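Local coordinates for DUF1780 domain-containing protein (Pseudomonas aeruginosa, PDB 1Y0K) that is of unknown function, but belongs to a putative endonuclease family of the PD-(D/E)XK clan and so may act on nucleic acid, at residues A143-L147 with M174-T178; P152-F158 with T178-L183; R29-C34 with F67-F71; G168-L172 with F184-P190; F62-F67 with A189-L193. All coordinates share one frame; numbering follows the deposited sequence.

Contact 1: A143-L147 with M174-T178; sequences AFVNL and MVGPT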
# COMPACT_ATOMS: atom_id res chain seq x y z
N ALA A 143 -0.72 -0.71 -2.33
CA ALA A 143 -1.56 -1.63 -1.56
C ALA A 143 -1.83 -1.05 -0.19
O ALA A 143 -0.88 -0.66 0.50
CB ALA A 143 -0.84 -2.98 -1.39
N PHE A 144 -3.10 -1.00 0.21
CA PHE A 144 -3.42 -0.73 1.62
C PHE A 144 -3.58 -2.08 2.31
O PHE A 144 -4.49 -2.86 1.98
CB PHE A 144 -4.68 0.13 1.79
CG PHE A 144 -4.99 0.44 3.22
CD1 PHE A 144 -4.37 1.52 3.84
CD2 PHE A 144 -5.87 -0.35 3.95
CE1 PHE A 144 -4.63 1.82 5.19
CE2 PHE A 144 -6.14 -0.05 5.30
CZ PHE A 144 -5.51 1.03 5.91
N VAL A 145 -2.66 -2.37 3.22
CA VAL A 145 -2.56 -3.66 3.86
C VAL A 145 -3.01 -3.56 5.33
O VAL A 145 -2.42 -2.82 6.13
CB VAL A 145 -1.11 -4.23 3.77
CG1 VAL A 145 -1.07 -5.67 4.31
CG2 VAL A 145 -0.62 -4.21 2.33
N ASN A 146 -4.04 -4.33 5.68
CA ASN A 146 -4.62 -4.27 7.01
C ASN A 146 -5.21 -5.62 7.39
O ASN A 146 -6.27 -6.00 6.92
CB ASN A 146 -5.68 -3.17 7.09
CG ASN A 146 -6.20 -2.98 8.50
OD1 ASN A 146 -5.42 -2.90 9.46
ND2 ASN A 146 -7.52 -2.92 8.64
N LEU A 147 -4.50 -6.34 8.26
CA LEU A 147 -4.87 -7.70 8.63
C LEU A 147 -5.23 -7.71 10.10
O LEU A 147 -4.43 -7.28 10.92
CB LEU A 147 -3.70 -8.66 8.37
CG LEU A 147 -3.05 -8.63 6.98
CD1 LEU A 147 -1.80 -9.50 6.94
CD2 LEU A 147 -4.02 -9.05 5.88
N MSE A 174 3.47 -0.23 -0.32
CA MSE A 174 2.46 -0.67 0.65
C MSE A 174 2.29 0.38 1.74
O MSE A 174 3.23 1.06 2.14
CB MSE A 174 2.89 -1.97 1.35
CG MSE A 174 3.09 -3.19 0.48
SE MSE A 174 3.72 -4.57 1.54
CE MSE A 174 5.25 -3.93 2.12
N VAL A 175 1.07 0.48 2.23
CA VAL A 175 0.79 1.30 3.41
C VAL A 175 -0.28 0.60 4.24
O VAL A 175 -1.16 -0.05 3.70
CB VAL A 175 0.37 2.75 3.03
CG1 VAL A 175 -0.96 2.77 2.25
CG2 VAL A 175 0.27 3.65 4.29
N GLY A 176 -0.17 0.73 5.56
CA GLY A 176 -1.21 0.23 6.45
C GLY A 176 -1.16 1.03 7.73
O GLY A 176 -0.37 1.95 7.85
N PRO A 177 -2.00 0.67 8.71
CA PRO A 177 -1.98 1.43 9.95
C PRO A 177 -0.62 1.40 10.66
O PRO A 177 -0.27 2.35 11.36
CB PRO A 177 -3.08 0.77 10.79
CG PRO A 177 -3.99 0.09 9.76
CD PRO A 177 -3.03 -0.38 8.70
N THR A 178 0.17 0.34 10.44
CA THR A 178 1.44 0.21 11.18
C THR A 178 2.69 0.66 10.43
O THR A 178 3.73 0.85 11.06
CB THR A 178 1.68 -1.23 11.66
OG1 THR A 178 1.75 -2.11 10.53
CG2 THR A 178 0.53 -1.69 12.57
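V175 O is gripped twice by the neighbouring strand: V145 N donates to V175 O over 2.8 Å, tilted 21° from the carbonyl plane, and the C-H of F144 CA reaches that same oxygen at 3.1 Å. A143 O is held likewise, by V175 N at 2.8 Å and, more weakly, by the C-H of M174 CA. G176 has no side chain to intervene, and its CA comes to 3.3 Å from V145 O. Side chains alternate between the faces. F144 has CG anti to its backbone N (chi1 -178°), which lays the flat ring along the strands: F144 CD1 meets V175 CG1 at 4.0 Å, while CZ reaches CD of P177, whose ring crosses it at about a right angle. On the other face, selenomethionine M174 lends its CG to A143 CB and V145 CG2, small or branched groups that suit a closely packed sheet. N146 OD1 lies 3.3 Å from P177 CG, and its amide ND2 bonds to A14 O of helix 3-23. Two strands running the same way, with V175 bonding through its N to A143 and through its O to V145, make this a parallel pair at the heart of the mixed sheet, as in the alpha/beta core of PD-(D/E)XK proteins.

Contact 2: P152-F158 with T178-L183; sequences PDFNTPF and TFARVL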
# COMPACT_ATOMS: atom_id res chain seq x y z
N PRO A 152 2.96 -7.15 11.24
CA PRO A 152 4.27 -7.44 10.63
C PRO A 152 5.36 -7.67 11.66
O PRO A 152 5.35 -7.05 12.73
CB PRO A 152 4.58 -6.17 9.83
CG PRO A 152 3.23 -5.54 9.60
CD PRO A 152 2.48 -5.81 10.87
N ASP A 153 6.28 -8.58 11.36
CA ASP A 153 7.47 -8.73 12.16
C ASP A 153 8.53 -7.80 11.57
O ASP A 153 9.15 -8.12 10.56
CB ASP A 153 7.95 -10.17 12.17
CG ASP A 153 9.09 -10.40 13.13
OD1 ASP A 153 9.77 -9.41 13.52
OD2 ASP A 153 9.34 -11.59 13.48
N PHE A 154 8.70 -6.64 12.19
CA PHE A 154 9.60 -5.63 11.67
C PHE A 154 11.08 -5.97 11.87
O PHE A 154 11.97 -5.25 11.38
CB PHE A 154 9.22 -4.25 12.25
CG PHE A 154 7.86 -3.76 11.81
CD1 PHE A 154 6.81 -3.65 12.73
CD2 PHE A 154 7.61 -3.45 10.48
CE1 PHE A 154 5.55 -3.20 12.33
CE2 PHE A 154 6.36 -3.01 10.06
CZ PHE A 154 5.32 -2.88 10.98
N ASN A 155 11.35 -7.07 12.56
CA ASN A 155 12.73 -7.54 12.73
C ASN A 155 13.21 -8.41 11.58
O ASN A 155 14.36 -8.86 11.59
CB ASN A 155 12.88 -8.29 14.06
CG ASN A 155 12.63 -7.39 15.25
OD1 ASN A 155 12.85 -6.18 15.19
ND2 ASN A 155 12.13 -7.98 16.33
N THR A 156 12.33 -8.63 10.61
CA THR A 156 12.63 -9.46 9.45
C THR A 156 12.78 -8.58 8.21
O THR A 156 12.09 -7.56 8.07
CB THR A 156 11.53 -10.54 9.23
OG1 THR A 156 10.28 -9.91 8.94
CG2 THR A 156 11.37 -11.38 10.50
N PRO A 157 13.72 -8.93 7.32
CA PRO A 157 13.97 -8.11 6.14
C PRO A 157 13.00 -8.39 4.97
O PRO A 157 12.53 -9.50 4.83
CB PRO A 157 15.39 -8.51 5.74
CG PRO A 157 15.57 -9.89 6.23
CD PRO A 157 14.62 -10.10 7.40
N PHE A 158 12.71 -7.36 4.17
CA PHE A 158 11.91 -7.56 2.95
C PHE A 158 12.77 -8.15 1.84
O PHE A 158 13.78 -7.54 1.46
CB PHE A 158 11.29 -6.25 2.48
CG PHE A 158 10.11 -5.83 3.28
CD1 PHE A 158 10.27 -5.15 4.49
CD2 PHE A 158 8.82 -6.13 2.85
CE1 PHE A 158 9.18 -4.76 5.25
CE2 PHE A 158 7.71 -5.74 3.60
CZ PHE A 158 7.88 -5.05 4.79
N THR A 178 0.17 0.34 10.44
CA THR A 178 1.44 0.21 11.18
C THR A 178 2.69 0.66 10.43
O THR A 178 3.73 0.85 11.06
CB THR A 178 1.68 -1.23 11.66
OG1 THR A 178 1.75 -2.11 10.53
CG2 THR A 178 0.53 -1.69 12.57
N PHE A 179 2.62 0.80 9.11
CA PHE A 179 3.85 1.06 8.34
C PHE A 179 3.56 1.49 6.91
O PHE A 179 2.44 1.37 6.43
CB PHE A 179 4.73 -0.19 8.32
CG PHE A 179 4.34 -1.19 7.27
CD1 PHE A 179 5.08 -1.30 6.09
CD2 PHE A 179 3.22 -2.00 7.44
CE1 PHE A 179 4.73 -2.21 5.10
CE2 PHE A 179 2.85 -2.93 6.44
CZ PHE A 179 3.61 -3.03 5.28
N ALA A 180 4.60 2.00 6.25
CA ALA A 180 4.59 2.22 4.80
C ALA A 180 5.96 1.84 4.25
O ALA A 180 6.98 1.95 4.93
CB ALA A 180 4.26 3.65 4.48
N ARG A 181 5.97 1.35 3.01
CA ARG A 181 7.22 1.02 2.36
C ARG A 181 7.05 1.09 0.85
O ARG A 181 6.07 0.58 0.31
CB ARG A 181 7.69 -0.38 2.76
CG ARG A 181 9.00 -0.81 2.08
CD ARG A 181 9.40 -2.22 2.51
NE ARG A 181 10.59 -2.67 1.79
CZ ARG A 181 11.84 -2.50 2.22
NH1 ARG A 181 12.09 -1.92 3.39
NH2 ARG A 181 12.86 -2.93 1.48
N VAL A 182 8.01 1.72 0.19
CA VAL A 182 8.12 1.63 -1.27
C VAL A 182 8.94 0.35 -1.55
O VAL A 182 10.12 0.27 -1.16
CB VAL A 182 8.83 2.88 -1.86
CG1 VAL A 182 9.00 2.73 -3.38
CG2 VAL A 182 8.04 4.15 -1.52
N LEU A 183 8.31 -0.64 -2.18
CA LEU A 183 8.98 -1.92 -2.46
C LEU A 183 9.96 -1.82 -3.61
O LEU A 183 11.07 -2.36 -3.53
CB LEU A 183 7.99 -3.06 -2.72
CG LEU A 183 7.02 -3.41 -1.58
CD1 LEU A 183 6.28 -4.70 -1.90
CD2 LEU A 183 7.77 -3.55 -0.25
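F158 and R181 lie flat against each other where the loop after strand 150-153, folded through a type I turn at D153-T156, covers hairpin strand 179-185. The ring and the guanidinium are only 5° from parallel, and R181 CD sits over the ring centre, 3.6 Å from the F158 centroid, in a CH-pi contact. R181 can do this because its chain is extended from CG to NE, sliding past the phenyl ring in the opposite direction; NE ends 3.5 Å from F158 CG. An arginine suits this partly exposed place, since its methylenes serve the aromatic face while NH1 bonds to S200 OG. F154 makes a different arrangement: its edge is turned toward the face of F179 in an offset T-shaped pair, with planes at 65° and centroids 5.9 Å apart. The same edge has T178 OG1 near its plane, 3.7 Å from F154 CZ. P152 lays its CB over one face of the F154 ring, offset toward the rim, and sets CG 4.1 Å from F179 CE2. The turn itself is fixed by D153: its OD1 accepts from N155 N, an Asx turn, and its carbonyl oxygen takes two donors, T156 N and T156 OG1, the latter at 2.7 Å from D153 O.

Contact 3: R29-C34 with F67-F71; sequences RERWVC and FEVFF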
# COMPACT_ATOMS: atom_id res chain seq x y z
N ARG A 29 -12.19 6.51 -0.83
CA ARG A 29 -11.40 5.45 -0.20
C ARG A 29 -10.00 5.37 -0.80
O ARG A 29 -9.00 5.28 -0.08
CB ARG A 29 -12.12 4.12 -0.42
CG ARG A 29 -11.71 2.98 0.49
CD ARG A 29 -12.83 1.95 0.57
NE ARG A 29 -13.32 1.58 -0.76
CZ ARG A 29 -14.52 1.08 -1.01
NH1 ARG A 29 -15.40 0.89 -0.03
NH2 ARG A 29 -14.85 0.78 -2.26
N GLU A 30 -9.93 5.37 -2.13
CA GLU A 30 -8.67 5.28 -2.85
C GLU A 30 -7.81 6.52 -2.63
O GLU A 30 -6.60 6.40 -2.40
CB GLU A 30 -8.92 5.01 -4.34
CG GLU A 30 -9.41 3.59 -4.58
CD GLU A 30 -10.29 3.44 -5.81
OE1 GLU A 30 -10.51 4.42 -6.55
OE2 GLU A 30 -10.80 2.31 -6.01
N ARG A 31 -8.43 7.70 -2.67
CA ARG A 31 -7.72 8.95 -2.39
C ARG A 31 -7.21 8.97 -0.95
O ARG A 31 -6.08 9.39 -0.67
CB ARG A 31 -8.62 10.15 -2.65
CG ARG A 31 -7.85 11.46 -2.76
CD ARG A 31 -8.68 12.65 -2.34
NE ARG A 31 -9.04 12.53 -0.94
CZ ARG A 31 -10.25 12.23 -0.50
NH1 ARG A 31 -10.46 12.09 0.80
NH2 ARG A 31 -11.25 12.08 -1.35
N TRP A 32 -8.03 8.47 -0.03
CA TRP A 32 -7.66 8.41 1.38
C TRP A 32 -6.39 7.57 1.54
O TRP A 32 -5.48 7.98 2.24
CB TRP A 32 -8.83 7.84 2.20
CG TRP A 32 -8.56 7.58 3.68
CD1 TRP A 32 -8.84 8.41 4.72
CD2 TRP A 32 -8.03 6.37 4.25
NE1 TRP A 32 -8.48 7.81 5.92
CE2 TRP A 32 -7.99 6.56 5.66
CE3 TRP A 32 -7.58 5.15 3.71
CZ2 TRP A 32 -7.51 5.57 6.53
CZ3 TRP A 32 -7.10 4.16 4.59
CH2 TRP A 32 -7.07 4.38 5.98
N VAL A 33 -6.31 6.43 0.86
CA VAL A 33 -5.10 5.59 0.92
C VAL A 33 -3.88 6.37 0.43
O VAL A 33 -2.81 6.35 1.07
CB VAL A 33 -5.26 4.29 0.09
CG1 VAL A 33 -3.93 3.56 -0.02
CG2 VAL A 33 -6.31 3.38 0.74
N CYS A 34 -4.02 7.05 -0.70
CA CYS A 34 -2.94 7.88 -1.24
C CYS A 34 -2.52 8.94 -0.22
O CYS A 34 -1.33 9.15 -0.01
CB CYS A 34 -3.36 8.52 -2.56
SG CYS A 34 -3.62 7.29 -3.88
N PHE A 67 -1.48 6.29 -9.31
CA PHE A 67 -1.67 5.31 -8.24
C PHE A 67 -2.81 4.37 -8.54
O PHE A 67 -3.97 4.79 -8.66
CB PHE A 67 -1.92 6.01 -6.90
CG PHE A 67 -0.69 6.60 -6.26
CD1 PHE A 67 0.44 5.82 -6.01
CD2 PHE A 67 -0.69 7.93 -5.86
CE1 PHE A 67 1.57 6.36 -5.40
CE2 PHE A 67 0.42 8.48 -5.23
CZ PHE A 67 1.56 7.70 -5.00
N GLU A 68 -2.46 3.08 -8.66
CA GLU A 68 -3.41 2.00 -8.82
C GLU A 68 -3.57 1.36 -7.45
O GLU A 68 -2.68 0.67 -6.96
CB GLU A 68 -2.87 1.02 -9.86
CG GLU A 68 -3.60 -0.31 -10.00
CD GLU A 68 -4.90 -0.20 -10.75
OE1 GLU A 68 -5.34 0.94 -11.05
OE2 GLU A 68 -5.47 -1.28 -11.05
N VAL A 69 -4.70 1.64 -6.81
CA VAL A 69 -4.87 1.34 -5.39
C VAL A 69 -5.63 0.03 -5.19
O VAL A 69 -6.69 -0.19 -5.79
CB VAL A 69 -5.60 2.50 -4.68
CG1 VAL A 69 -5.92 2.16 -3.22
CG2 VAL A 69 -4.74 3.77 -4.78
N PHE A 70 -5.09 -0.85 -4.35
CA PHE A 70 -5.83 -2.07 -4.02
C PHE A 70 -5.72 -2.40 -2.53
O PHE A 70 -4.84 -1.89 -1.84
CB PHE A 70 -5.41 -3.24 -4.91
CG PHE A 70 -3.99 -3.72 -4.70
CD1 PHE A 70 -3.75 -4.91 -4.02
CD2 PHE A 70 -2.91 -3.00 -5.22
CE1 PHE A 70 -2.44 -5.39 -3.86
CE2 PHE A 70 -1.59 -3.45 -5.04
CZ PHE A 70 -1.35 -4.65 -4.36
N PHE A 71 -6.65 -3.23 -2.05
CA PHE A 71 -6.77 -3.52 -0.63
C PHE A 71 -6.45 -4.97 -0.35
O PHE A 71 -6.93 -5.88 -1.05
CB PHE A 71 -8.16 -3.15 -0.12
CG PHE A 71 -8.46 -1.69 -0.26
CD1 PHE A 71 -8.92 -1.16 -1.47
CD2 PHE A 71 -8.27 -0.82 0.82
CE1 PHE A 71 -9.17 0.21 -1.61
CE2 PHE A 71 -8.52 0.55 0.69
CZ PHE A 71 -8.98 1.05 -0.53
O HOH W 1 -9.45 -0.04 -6.00
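Helix 26-40 lies across strand 65-73 in the manner of a layered alpha/beta fold, the two short axes 103° apart in direction and 8.8 Å apart at closest approach. Alternate strand residues F67, V69 and F71 point toward the helix, and each meets a different part of it. V69 fills the middle: its CG1 touches V33 CB at 4.0 Å and E30 CG, while its CG2 rests 3.8 Å from C34 SG. A beta-branched valine suits both strand and interface, being compact enough to let the helix come near. C34 turns its sulfur anti to its carbonyl carbon (chi1 -66°), placing SG 3.6 Å from F67 CD2 in an oblique sulfur-aromatic contact. F71 is approached obliquely by two chains at its far atoms, R29 CG 3.5 Å from F71 CZ and V33 CG2 3.6 Å from F71 CE2. R29 packs through CG, and its chain then bends at chi3; the guanidinium stands steeply (81°) to the ring plane, with NH1 bonded to L21 O. On the other side of the strand, D59 and E68, which K125 meets from helix 119-132, are reminiscent of the PD-(D/E)XK acidic pair, although F70 stands where its lysine is expected and no catalytic role is established. At one margin a water links E30 OE2, at 2.7 Å, with V69 O, at 2.8 Å. E30 OE2 also forms a salt bridge with K26, which would probably favour the ionised carboxylate. The interface is thus oily in its middle, while at its margins E30 OE2 meets water and lysine and R29 NH1 a main-chain oxygen.

Contact 4: G168-L172 with F184-P190; sequences GWRSL and FAHSGAP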
# COMPACT_ATOMS: atom_id res chain seq x y z
N GLY A 168 5.83 -6.04 -14.37
CA GLY A 168 6.07 -4.86 -15.20
C GLY A 168 5.60 -3.51 -14.69
O GLY A 168 5.72 -2.51 -15.40
N TRP A 169 5.06 -3.47 -13.47
CA TRP A 169 4.64 -2.19 -12.86
C TRP A 169 5.79 -1.19 -12.77
O TRP A 169 6.95 -1.57 -12.62
CB TRP A 169 4.11 -2.40 -11.43
CG TRP A 169 3.26 -3.61 -11.26
CD1 TRP A 169 3.55 -4.72 -10.50
CD2 TRP A 169 1.99 -3.86 -11.87
NE1 TRP A 169 2.52 -5.63 -10.59
CE2 TRP A 169 1.56 -5.14 -11.43
CE3 TRP A 169 1.18 -3.13 -12.75
CZ2 TRP A 169 0.35 -5.69 -11.84
CZ3 TRP A 169 -0.02 -3.69 -13.15
CH2 TRP A 169 -0.42 -4.96 -12.69
N ARG A 170 5.46 0.11 -12.82
CA ARG A 170 6.49 1.14 -12.66
C ARG A 170 7.04 1.18 -11.23
O ARG A 170 8.23 1.42 -11.00
CB ARG A 170 5.94 2.51 -13.03
CG ARG A 170 7.05 3.57 -13.03
CD ARG A 170 6.63 4.82 -13.73
NE ARG A 170 5.58 5.55 -13.02
CZ ARG A 170 5.02 6.65 -13.49
NH1 ARG A 170 5.41 7.13 -14.67
NH2 ARG A 170 4.07 7.27 -12.80
N SER A 171 6.15 0.95 -10.26
CA SER A 171 6.51 0.96 -8.85
C SER A 171 5.46 0.19 -8.06
O SER A 171 4.36 -0.07 -8.56
CB SER A 171 6.63 2.40 -8.32
OG SER A 171 5.35 3.03 -8.20
N LEU A 172 5.82 -0.21 -6.84
CA LEU A 172 4.90 -0.90 -5.96
C LEU A 172 5.23 -0.45 -4.56
O LEU A 172 6.39 -0.49 -4.16
CB LEU A 172 5.06 -2.42 -6.07
CG LEU A 172 4.28 -3.30 -5.08
CD1 LEU A 172 2.76 -3.10 -5.20
CD2 LEU A 172 4.63 -4.75 -5.29
N PHE A 184 9.54 -1.16 -4.68
CA PHE A 184 10.43 -0.85 -5.80
C PHE A 184 9.89 0.32 -6.59
O PHE A 184 8.70 0.61 -6.54
CB PHE A 184 10.68 -2.08 -6.71
CG PHE A 184 9.50 -2.49 -7.57
CD1 PHE A 184 9.24 -1.87 -8.79
CD2 PHE A 184 8.68 -3.56 -7.18
CE1 PHE A 184 8.17 -2.27 -9.59
CE2 PHE A 184 7.62 -3.98 -7.98
CZ PHE A 184 7.36 -3.33 -9.19
N ALA A 185 10.77 1.00 -7.32
CA ALA A 185 10.35 2.08 -8.19
C ALA A 185 11.38 2.25 -9.29
O ALA A 185 12.57 2.43 -9.00
CB ALA A 185 10.18 3.36 -7.41
N HIS A 186 10.92 2.15 -10.53
CA HIS A 186 11.81 2.28 -11.68
C HIS A 186 12.25 3.73 -11.89
O HIS A 186 11.64 4.65 -11.36
CB HIS A 186 11.15 1.75 -12.95
CG HIS A 186 11.11 0.26 -13.04
ND1 HIS A 186 12.18 -0.49 -13.50
CD2 HIS A 186 10.13 -0.62 -12.76
CE1 HIS A 186 11.85 -1.77 -13.49
NE2 HIS A 186 10.61 -1.87 -13.04
N SER A 187 13.30 3.91 -12.69
CA SER A 187 13.87 5.24 -12.92
C SER A 187 12.85 6.31 -13.35
O SER A 187 13.02 7.49 -13.01
CB SER A 187 15.02 5.15 -13.93
OG SER A 187 14.54 4.77 -15.21
N GLY A 188 11.81 5.89 -14.06
CA GLY A 188 10.74 6.79 -14.51
C GLY A 188 9.70 7.17 -13.48
O GLY A 188 8.88 8.07 -13.71
N ALA A 189 9.71 6.50 -12.33
CA ALA A 189 8.76 6.76 -11.25
C ALA A 189 9.01 8.14 -10.64
O ALA A 189 10.14 8.62 -10.66
CB ALA A 189 8.86 5.67 -10.18
N PRO A 190 7.94 8.78 -10.13
CA PRO A 190 8.09 10.04 -9.40
C PRO A 190 9.24 10.01 -8.40
O PRO A 190 9.49 8.99 -7.75
CB PRO A 190 6.77 10.15 -8.65
CG PRO A 190 5.79 9.53 -9.57
CD PRO A 190 6.52 8.39 -10.24
O HOH W 2 8.64 -3.74 -13.09
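F184 takes a chi1 of 72°, with CG between its backbone N and carbonyl carbon, and this swings its ring over the neighbouring strand: L172 N lies above the ring centre, L172 CB packs at 3.6 Å from F184 CE2, and W169 O meets the ring edge 3.3 Å from CE1. R170 bends at chi3 (68°) after an otherwise extended chain, bringing CG and CD alongside A189 and one face of its guanidinium against P190, with NH2 3.7 Å from P190 CD. Proline offers that flat cation a rigid apolar surface. Between the strands, L172 and F184 form an antiparallel hydrogen-bonded pair, L172 N donating to F184 O at 3.0 Å and F184 N to L172 O at 3.3 Å. S171 and A185 make the following non-hydrogen-bonded pair, where small side chains touch through their CB atoms. Beyond it, H186 N donates almost straight (172°) to R170 O at 2.8 Å. H186 then closes the open end through a water, which donates to W169 O at 2.8 Å and lies at the imidazole edge, 2.7 Å from H186 NE2. From H186 to A189 the chain makes a type I turn, and the next residue, P190, stands at the N-cap position of helix 191-194. The arrangement is the open end of the hairpin formed by strands 171-175 and 179-185. D140 of strand 140-146 holds both R170 NH2 and S171 OG, helix 119-132 covers the W169 indole, and helix 162-166 packs on L172 and F184.

Contact 5: F62-F67 with A189-L193; sequences FKGAGF and APEFL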
# COMPACT_ATOMS: atom_id res chain seq x y z
N PHE A 62 -1.47 11.84 -8.96
CA PHE A 62 -0.84 12.82 -8.07
C PHE A 62 0.56 13.12 -8.57
O PHE A 62 1.43 12.26 -8.53
CB PHE A 62 -0.77 12.29 -6.63
CG PHE A 62 0.04 13.16 -5.70
CD1 PHE A 62 -0.50 14.32 -5.17
CD2 PHE A 62 1.35 12.82 -5.37
CE1 PHE A 62 0.26 15.15 -4.33
CE2 PHE A 62 2.11 13.63 -4.52
CZ PHE A 62 1.57 14.80 -4.00
N LYS A 63 0.77 14.36 -9.02
CA LYS A 63 2.11 14.84 -9.43
C LYS A 63 2.97 13.82 -10.20
O LYS A 63 4.11 13.51 -9.81
CB LYS A 63 2.87 15.36 -8.21
CG LYS A 63 2.16 16.49 -7.49
CD LYS A 63 3.00 17.01 -6.32
CE LYS A 63 2.28 18.17 -5.65
NZ LYS A 63 3.17 18.98 -4.76
N GLY A 64 2.41 13.30 -11.28
CA GLY A 64 3.14 12.38 -12.13
C GLY A 64 2.94 10.92 -11.76
O GLY A 64 3.17 10.04 -12.60
N ALA A 65 2.53 10.65 -10.52
CA ALA A 65 2.18 9.29 -10.10
C ALA A 65 0.82 8.88 -10.64
O ALA A 65 -0.08 9.70 -10.74
CB ALA A 65 2.20 9.15 -8.57
N GLY A 66 0.70 7.61 -11.00
CA GLY A 66 -0.57 7.04 -11.42
C GLY A 66 -0.87 5.93 -10.43
O GLY A 66 -0.54 4.77 -10.66
N PHE A 67 -1.48 6.29 -9.31
CA PHE A 67 -1.67 5.31 -8.24
C PHE A 67 -2.81 4.37 -8.54
O PHE A 67 -3.97 4.79 -8.66
CB PHE A 67 -1.92 6.01 -6.90
CG PHE A 67 -0.69 6.60 -6.26
CD1 PHE A 67 0.44 5.82 -6.01
CD2 PHE A 67 -0.69 7.93 -5.86
CE1 PHE A 67 1.57 6.36 -5.40
CE2 PHE A 67 0.42 8.48 -5.23
CZ PHE A 67 1.56 7.70 -5.00
N ALA A 189 9.71 6.50 -12.33
CA ALA A 189 8.76 6.76 -11.25
C ALA A 189 9.01 8.14 -10.64
O ALA A 189 10.14 8.62 -10.66
CB ALA A 189 8.86 5.67 -10.18
N PRO A 190 7.94 8.78 -10.13
CA PRO A 190 8.09 10.04 -9.40
C PRO A 190 9.24 10.01 -8.40
O PRO A 190 9.49 8.99 -7.75
CB PRO A 190 6.77 10.15 -8.65
CG PRO A 190 5.79 9.53 -9.57
CD PRO A 190 6.52 8.39 -10.24
N GLU A 191 9.94 11.13 -8.28
CA GLU A 191 11.12 11.18 -7.42
C GLU A 191 10.81 10.85 -5.96
O GLU A 191 11.65 10.23 -5.28
CB GLU A 191 11.80 12.54 -7.56
CG GLU A 191 13.09 12.67 -6.79
CD GLU A 191 13.42 14.12 -6.50
OE1 GLU A 191 12.48 14.89 -6.24
OE2 GLU A 191 14.62 14.48 -6.54
N PHE A 192 9.63 11.23 -5.47
CA PHE A 192 9.26 10.94 -4.08
C PHE A 192 9.19 9.44 -3.77
O PHE A 192 9.47 9.02 -2.66
CB PHE A 192 8.01 11.70 -3.60
CG PHE A 192 6.71 11.21 -4.21
CD1 PHE A 192 6.01 10.14 -3.64
CD2 PHE A 192 6.16 11.84 -5.33
CE1 PHE A 192 4.80 9.69 -4.19
CE2 PHE A 192 4.95 11.40 -5.89
CZ PHE A 192 4.27 10.32 -5.32
N LEU A 193 8.85 8.64 -4.78
CA LEU A 193 8.92 7.19 -4.63
C LEU A 193 10.37 6.69 -4.57
O LEU A 193 10.75 5.96 -3.67
CB LEU A 193 8.14 6.49 -5.75
CG LEU A 193 6.63 6.69 -5.68
CD1 LEU A 193 5.94 6.11 -6.91
CD2 LEU A 193 6.05 6.09 -4.39
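F192 CZ sits among three side chains of 62-67: F62 CD2 and F67 CZ, each at 3.8 Å, and A65 CB at 4.0 Å. The two phenylalanines use it differently. F62 turns its edge toward the face of F192, an offset T-shaped pair with planes at 72° and centroids 5.7 Å apart, whereas F67, whose side chain and that of F192 come from opposite directions, places its CZ at the edge of the F192 ring, near that ring's plane. A chi1 of 71° sets F192 CG between its backbone N and carbonyl carbon and leads the ring across to the sheet. A65, with its short side chain, lets P190 come close as well: P190 CG is 3.7 Å from A65 CB. One step out, K63 lays its CG over the centre of a face of F62. L38 of helix 26-40 touches both F62 and F192. The turn that presents F62 and A65 is closed by A65 N donating to F62 O at 2.8 Å and by F62 N donating back to A65 O. K63 and G64 both take positive phi, and at G64 a CB would press on the carbonyl oxygen of K63, which calls for glycine. This is the two-residue type I' turn of a tight beta hairpin, strands 60-62 and 65-73, packed against the short helix 191-194.

Contacts 1 and 3 are buried: one joins adjacent parallel strands, the other lays helix 26-40 on the sheet, and F144 N bonding to F70 O ties them together. Contact 2 lies at the surface, and contacts 4 and 5 are partly buried. Contacts 1 and 4 both use strand 171-175, contacts 2 and 4 strand 179-185, and contacts 3 and 5 strand 65-73. Contacts 4 and 5 share A189 and P190, and R170 NH2 reaches G64 O between them. The chemistry follows position: main-chain bonds cross in contacts 1 and 4, whereas contacts 2, 3 and 5 rely on side-chain packing, with an arginine lying flat on a phenyl ring in contact 2, at the surface.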